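NOL1/NOP2/sun family protein (Enterococcus faecium, PDB 3M4X) probably methylates ribosomal RNA, combining a NOL1/NOP2/sun-family methyltransferase domain with a PUA-like RNA-binding domain. Local coordinates at residues Ser147-Ile150 with Glu151-Gly154. Numbering follows the deposited sequence.
Sequences SENI and ERWG
The side chain of R152, extended as far as CD, bends at chi3 (61°) and crosses the helix surface toward N149, whose own CG stands beside its backbone N (chi1 -82°). The two side chains run next to each other, and NH2 of R152 donates to OD1 of N149 at 2.8 Å in a nearly straight bond. The oxygen lies at the guanidinium edge, almost in its plane, whereas the donor is tilted from the amide plane; the two flat groups stand 77° apart. NE of R152 adds a weak bond to the same OD1 and a stronger one to a water, 2.8 Å away, which in turn donates to OD1. NH1 reaches the carbonyls of H82 and E87, which further fixes the guanidinium. This pairing sits on the last turns of helix 140-153, the crossover helix of a beta-alpha-beta unit between strands 132-136 and 158-161 in the Rossmann-like methyltransferase domain. The helix ends in a Schellman motif at G154, which takes a positive phi, with its N bonded to E151 O at 3.0 Å. Before it, W153 N donates to N149 O at 2.9 Å. Close to the first water, a second one donates to both E148 O and E151 OE1, while OE2 of E151 forms a salt bridge with R369, whose guanidinium also bonds S147 OG.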
# COMPACT_ATOMS: atom_id res chain seq x y z
N SER A 147 -0.85 -6.24 6.25
CA SER A 147 -0.62 -5.64 7.56
C SER A 147 0.89 -5.56 7.88
O SER A 147 1.37 -4.55 8.37
CB SER A 147 -1.37 -6.44 8.64
OG SER A 147 -1.04 -5.99 9.94
N GLU A 148 1.63 -6.61 7.56
CA GLU A 148 3.06 -6.59 7.84
C GLU A 148 3.84 -5.59 6.97
O GLU A 148 4.81 -5.00 7.44
CB GLU A 148 3.66 -8.00 7.79
CG GLU A 148 3.21 -8.81 9.00
CD GLU A 148 3.55 -10.29 8.91
OE1 GLU A 148 4.38 -10.66 8.05
OE2 GLU A 148 3.00 -11.07 9.72
N ASN A 149 3.38 -5.37 5.74
CA ASN A 149 4.02 -4.36 4.88
C ASN A 149 3.73 -2.92 5.34
O ASN A 149 4.59 -2.06 5.27
CB ASN A 149 3.63 -4.54 3.41
CG ASN A 149 4.47 -5.61 2.70
OD1 ASN A 149 5.71 -5.58 2.72
ND2 ASN A 149 3.79 -6.54 2.04
N ILE A 150 2.50 -2.67 5.79
CA ILE A 150 2.12 -1.35 6.31
C ILE A 150 3.02 -0.99 7.50
O ILE A 150 3.63 0.08 7.56
CB ILE A 150 0.59 -1.30 6.70
CG1 ILE A 150 -0.25 -0.69 5.58
CG2 ILE A 150 0.35 -0.42 7.90
CD1 ILE A 150 -0.10 -1.33 4.25
N GLU A 151 3.13 -1.92 8.44
CA GLU A 151 4.02 -1.75 9.57
C GLU A 151 5.48 -1.53 9.15
O GLU A 151 6.17 -0.66 9.69
CB GLU A 151 3.91 -2.97 10.47
CG GLU A 151 4.82 -2.95 11.67
CD GLU A 151 4.83 -4.26 12.39
OE1 GLU A 151 5.49 -5.20 11.91
OE2 GLU A 151 4.15 -4.38 13.43
N ARG A 152 5.95 -2.29 8.17
CA ARG A 152 7.35 -2.17 7.74
C ARG A 152 7.61 -0.78 7.18
O ARG A 152 8.67 -0.18 7.42
CB ARG A 152 7.71 -3.27 6.73
CG ARG A 152 9.15 -3.21 6.19
CD ARG A 152 9.48 -4.44 5.31
NE ARG A 152 8.59 -4.49 4.15
CZ ARG A 152 8.85 -3.93 2.97
NH1 ARG A 152 10.00 -3.28 2.76
NH2 ARG A 152 7.96 -4.02 1.98
N TRP A 153 6.61 -0.29 6.46
CA TRP A 153 6.65 0.96 5.72
C TRP A 153 6.57 2.12 6.69
O TRP A 153 6.82 3.26 6.31
CB TRP A 153 5.47 1.01 4.73
CG TRP A 153 5.60 2.01 3.60
CD1 TRP A 153 4.74 3.04 3.33
CD2 TRP A 153 6.63 2.06 2.60
NE1 TRP A 153 5.18 3.74 2.22
CE2 TRP A 153 6.34 3.15 1.75
CE3 TRP A 153 7.77 1.29 2.33
CZ2 TRP A 153 7.14 3.49 0.67
CZ3 TRP A 153 8.58 1.64 1.25
CH2 TRP A 153 8.26 2.73 0.43
N GLY A 154 6.21 1.82 7.93
CA GLY A 154 6.16 2.84 8.97
C GLY A 154 4.90 3.69 8.99
O GLY A 154 4.91 4.83 9.44
O HOH W 1 6.48 -5.62 9.61
O HOH W 2 7.10 -6.55 5.35